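Long-range contacts in siderophore enterobactin esterase (Emericella nidulans, PDB 6GUO), which hydrolyses the ester bonds of the bacterial xenosiderophore enterobactin, releasing its iron inside the fungal cell: residues 55-60 against 84-89; 157-162 against 181-186. One frame throughout, in Å; residues are numbered along the deposited sequence.

Interaction 1: residues 55-60 against 84-89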
# COMPACT_ATOMS: atom_id res chain seq x y z
N VAL A 55 -13.23 -0.23 8.83
CA VAL A 55 -13.03 -1.12 7.69
C VAL A 55 -12.54 -2.46 8.23
O VAL A 55 -11.60 -2.53 9.03
CB VAL A 55 -12.08 -0.54 6.62
CG1 VAL A 55 -10.68 -0.24 7.16
CG2 VAL A 55 -12.01 -1.46 5.41
N TYR A 56 -13.24 -3.52 7.80
CA TYR A 56 -12.94 -4.89 8.18
C TYR A 56 -12.25 -5.56 7.00
O TYR A 56 -12.72 -5.47 5.86
CB TYR A 56 -14.23 -5.63 8.57
CG TYR A 56 -14.79 -5.12 9.89
CD1 TYR A 56 -14.55 -5.82 11.07
CD2 TYR A 56 -15.51 -3.93 9.95
CE1 TYR A 56 -15.03 -5.34 12.29
CE2 TYR A 56 -15.99 -3.45 11.17
CZ TYR A 56 -15.76 -4.17 12.33
OH TYR A 56 -16.22 -3.70 13.53
N LEU A 57 -11.13 -6.23 7.27
CA LEU A 57 -10.31 -6.85 6.23
C LEU A 57 -10.21 -8.35 6.47
O LEU A 57 -9.83 -8.77 7.56
CB LEU A 57 -8.90 -6.26 6.25
CG LEU A 57 -8.73 -4.74 6.33
CD1 LEU A 57 -7.26 -4.40 6.56
CD2 LEU A 57 -9.22 -4.08 5.06
N VAL A 58 -10.52 -9.15 5.46
CA VAL A 58 -10.21 -10.60 5.50
C VAL A 58 -8.85 -10.81 4.82
O VAL A 58 -8.36 -9.91 4.15
CB VAL A 58 -11.33 -11.48 4.92
CG1 VAL A 58 -12.59 -11.30 5.76
CG2 VAL A 58 -11.61 -11.19 3.45
N ASP A 59 -8.23 -11.97 5.03
CA ASP A 59 -6.76 -12.13 4.83
C ASP A 59 -6.02 -11.04 5.61
O ASP A 59 -5.13 -10.36 5.09
CB ASP A 59 -6.34 -12.07 3.36
CG ASP A 59 -6.86 -13.23 2.55
OD1 ASP A 59 -6.80 -14.39 3.03
OD2 ASP A 59 -7.31 -13.00 1.41
N GLY A 60 -6.43 -10.87 6.86
CA GLY A 60 -5.99 -9.75 7.69
C GLY A 60 -4.50 -9.53 7.78
O GLY A 60 -4.04 -8.38 7.73
N THR A 84 -10.85 6.46 10.88
CA THR A 84 -11.26 5.10 10.56
C THR A 84 -10.45 4.10 11.37
O THR A 84 -9.22 4.18 11.43
CB THR A 84 -11.13 4.81 9.06
OG1 THR A 84 -11.86 5.80 8.32
CG2 THR A 84 -11.68 3.43 8.71
N VAL A 85 -11.16 3.17 12.00
CA VAL A 85 -10.55 2.04 12.69
C VAL A 85 -10.42 0.89 11.69
O VAL A 85 -11.35 0.61 10.93
CB VAL A 85 -11.40 1.62 13.92
CG1 VAL A 85 -10.89 0.32 14.55
CG2 VAL A 85 -11.40 2.74 14.95
N VAL A 86 -9.25 0.24 11.68
CA VAL A 86 -9.00 -0.93 10.84
C VAL A 86 -9.08 -2.16 11.71
O VAL A 86 -8.46 -2.21 12.78
CB VAL A 86 -7.62 -0.88 10.17
CG1 VAL A 86 -7.37 -2.11 9.30
CG2 VAL A 86 -7.47 0.39 9.34
N ILE A 87 -9.86 -3.14 11.26
CA ILE A 87 -10.00 -4.43 11.92
C ILE A 87 -9.65 -5.51 10.90
O ILE A 87 -10.40 -5.77 9.96
CB ILE A 87 -11.42 -4.64 12.48
CG1 ILE A 87 -11.83 -3.46 13.37
CG2 ILE A 87 -11.48 -5.96 13.25
CD1 ILE A 87 -12.60 -2.36 12.66
N ALA A 88 -8.48 -6.13 11.09
CA ALA A 88 -8.00 -7.16 10.19
C ALA A 88 -8.23 -8.51 10.84
O ALA A 88 -7.77 -8.74 11.95
CB ALA A 88 -6.52 -6.95 9.92
N ILE A 89 -8.96 -9.39 10.16
CA ILE A 89 -9.26 -10.72 10.68
C ILE A 89 -8.39 -11.72 9.93
O ILE A 89 -8.56 -11.94 8.72
CB ILE A 89 -10.75 -11.10 10.56
CG1 ILE A 89 -11.63 -10.02 11.20
CG2 ILE A 89 -11.01 -12.44 11.26
CD1 ILE A 89 -12.22 -9.04 10.22
O HOH W 1 -9.34 -14.00 6.87

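Interaction 2: residues 157-162 against 181-186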
# COMPACT_ATOMS: atom_id res chain seq x y z
N GLY A 157 -19.95 5.09 12.40
CA GLY A 157 -20.85 5.60 11.37
C GLY A 157 -21.04 4.67 10.20
O GLY A 157 -22.14 4.18 9.97
N ARG A 158 -19.96 4.45 9.46
CA ARG A 158 -19.98 3.65 8.24
C ARG A 158 -19.05 2.47 8.43
O ARG A 158 -17.96 2.64 8.97
CB ARG A 158 -19.51 4.51 7.06
CG ARG A 158 -19.82 3.92 5.70
CD ARG A 158 -19.56 4.92 4.58
NE ARG A 158 -20.70 5.82 4.33
CZ ARG A 158 -20.79 7.11 4.68
NH1 ARG A 158 -21.89 7.78 4.37
NH2 ARG A 158 -19.81 7.74 5.33
N THR A 159 -19.48 1.28 8.02
CA THR A 159 -18.65 0.08 8.08
C THR A 159 -18.40 -0.47 6.68
O THR A 159 -19.28 -0.41 5.82
CB THR A 159 -19.26 -1.03 8.96
OG1 THR A 159 -20.53 -1.43 8.42
CG2 THR A 159 -19.43 -0.54 10.39
N ALA A 160 -17.20 -0.99 6.47
CA ALA A 160 -16.82 -1.56 5.18
C ALA A 160 -16.16 -2.92 5.36
O ALA A 160 -15.52 -3.18 6.38
CB ALA A 160 -15.88 -0.62 4.45
N LEU A 161 -16.34 -3.76 4.35
CA LEU A 161 -15.66 -5.05 4.24
C LEU A 161 -14.82 -5.05 2.97
O LEU A 161 -15.35 -4.85 1.88
CB LEU A 161 -16.68 -6.19 4.17
CG LEU A 161 -16.13 -7.62 3.99
CD1 LEU A 161 -15.25 -8.05 5.16
CD2 LEU A 161 -17.28 -8.59 3.79
N PHE A 162 -13.52 -5.32 3.12
CA PHE A 162 -12.62 -5.51 1.99
C PHE A 162 -12.07 -6.93 1.98
O PHE A 162 -11.66 -7.44 3.02
CB PHE A 162 -11.44 -4.53 2.05
CG PHE A 162 -10.45 -4.70 0.93
CD1 PHE A 162 -10.48 -3.88 -0.18
CD2 PHE A 162 -9.48 -5.71 0.98
CE1 PHE A 162 -9.57 -4.04 -1.21
CE2 PHE A 162 -8.57 -5.87 -0.05
CZ PHE A 162 -8.61 -5.03 -1.15
N SER A 181 -25.08 -6.46 6.38
CA SER A 181 -23.87 -6.78 7.16
C SER A 181 -22.90 -5.61 7.26
O SER A 181 -22.38 -5.30 8.34
CB SER A 181 -23.10 -7.94 6.51
OG SER A 181 -23.88 -9.11 6.48
N PHE A 182 -22.65 -4.99 6.11
CA PHE A 182 -21.76 -3.83 6.00
C PHE A 182 -22.41 -2.79 5.11
O PHE A 182 -23.26 -3.12 4.27
CB PHE A 182 -20.40 -4.25 5.41
CG PHE A 182 -19.67 -5.27 6.24
CD1 PHE A 182 -18.78 -4.87 7.22
CD2 PHE A 182 -19.92 -6.63 6.06
CE1 PHE A 182 -18.12 -5.81 8.01
CE2 PHE A 182 -19.27 -7.57 6.84
CZ PHE A 182 -18.38 -7.17 7.82
N ASP A 183 -22.02 -1.53 5.27
CA ASP A 183 -22.51 -0.44 4.42
C ASP A 183 -21.86 -0.49 3.03
O ASP A 183 -22.52 -0.23 2.02
CB ASP A 183 -22.25 0.91 5.07
CG ASP A 183 -22.95 1.06 6.39
OD1 ASP A 183 -24.19 0.94 6.41
OD2 ASP A 183 -22.28 1.27 7.42
N VAL A 184 -20.58 -0.83 3.02
CA VAL A 184 -19.74 -0.80 1.83
C VAL A 184 -19.00 -2.12 1.68
O VAL A 184 -18.45 -2.64 2.65
CB VAL A 184 -18.72 0.35 1.92
CG1 VAL A 184 -17.87 0.43 0.65
CG2 VAL A 184 -19.43 1.67 2.16
N TYR A 185 -19.00 -2.66 0.46
CA TYR A 185 -18.29 -3.89 0.13
C TYR A 185 -17.25 -3.57 -0.91
O TYR A 185 -17.54 -2.94 -1.93
CB TYR A 185 -19.26 -4.94 -0.39
CG TYR A 185 -20.35 -5.27 0.60
CD1 TYR A 185 -20.26 -6.39 1.42
CD2 TYR A 185 -21.46 -4.44 0.74
CE1 TYR A 185 -21.25 -6.68 2.34
CE2 TYR A 185 -22.46 -4.72 1.66
CZ TYR A 185 -22.34 -5.84 2.46
OH TYR A 185 -23.33 -6.12 3.37
N LEU A 186 -16.02 -4.00 -0.65
CA LEU A 186 -14.90 -3.76 -1.53
C LEU A 186 -14.39 -5.13 -1.93
O LEU A 186 -13.72 -5.81 -1.14
CB LEU A 186 -13.84 -2.93 -0.80
CG LEU A 186 -14.33 -1.61 -0.20
CD1 LEU A 186 -13.27 -1.03 0.73
CD2 LEU A 186 -14.69 -0.61 -1.28

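Interaction 1: residues 55-60 against 84-89
Strands 52-58 and 83-90 are parallel neighbours in the central sheet of this alpha/beta-hydrolase, joined through helix 60-77 as a beta-alpha-beta unit. Four main-chain hydrogen bonds run from V55 N to V85 O, I87 N to V55 O, L57 N to I87 O and I89 N to L57 O. The last is the straightest, 2.8 Å between I89 N and L57 O with 173° at the hydrogen. Y56 and I87 lie side by side on the face packed by helix 131-150. I87 CG1 is anti to the carbonyl carbon (chi1 -53°), and chi2 of 94° brings CD1 over the Y56 ring towards its rim, 3.8 Å from the centroid, a CH-pi contact. I89 CD1 meets the ring edge, 4.1 Å from Y56 CD1. On the face with helix 60-77, the L57 and V86 side chains cross obliquely, L57 CD1 3.6 Å from V86 CG1. G60 N donates to I89 O at 3.0 Å, from well above the carbonyl plane. A water accepts from D59 N and donates to I89 O. The D59 carboxylate forms a salt bridge with R102. Strand pairing thus satisfies buried main-chain groups from V55 to L57, while a water and an off-plane bond serve D59 and G60.

Interaction 2: residues 157-162 against 181-186
L161 CB stands over the centre of the F182 ring, 3.7 Å from its centroid and 9° off the normal, a CH-pi contact. It lies in the parallel beta-alpha-beta unit of strand 156-164, helix 166-177 and strand 184-188. L161 CG is anti to the backbone N (chi1 177°), and CD2 reaches the ring at F182 CE2. On the opposite sheet face, A160 CB packs beside V184 CB at 3.9 Å. F162 and L186 cross there at about a right angle, with L186 CB 3.5 Å from F162 CD1. The main chains pair through V184 N to T159 O, L161 N to V184 O and L186 N to L161 O. Before this pairing starts, the carboxylate of D183 takes the place of a main-chain acceptor. Its OD2 receives T159 N at 2.9 Å through the anti lone pair, and T159 OG1 gives it a second, weak bond. T159 O takes V184 N and, weakly, D183 N, so both polar main-chain atoms of T159 are held by residues 183-184. The R158 and D183 side chains cross at about a right angle, R158 CG beside D183 CB, their charged groups not in contact.

Further out, helix 131-150 touches F182, helix 288-301 packs on A160, F162, V184 and L186, and helix 166-177 touches L161. Strand 156-164 runs through G163 toward S165 and G167, a GxSxG pattern consistent with the nucleophile elbow of this fold. Y185 reaches back to the loop before its strand: F182 CB lies over one face of its ring, and its OH accepts F182 N at 3.0 Å and also bonds to P179 O.

Interactions 1 and 2 each pair the two strands of a parallel beta-alpha-beta unit, both in one sheet, and strands 52-58 and 156-164 are the neighbours that join them. Y56 N lies 2.7 Å from A160 O, and Y56 O lies 2.9 Å from F162 N, both probable hydrogen bonds. The Y56 ring also packs on F182. Interaction 1 is buried throughout. Interaction 2 is mostly buried but reaches solvent near G157, R158 and D183. The chemistry differs: 55-60 and 84-89 pair by main-chain bonds, apolar packing and one bridging water, while 157-162 and 181-186 add a carboxylate bond at the end nearer solvent. Helix 131-150 touches both; the other sheet face has helix 60-77 on interaction 1 and helix 288-301 on interaction 2.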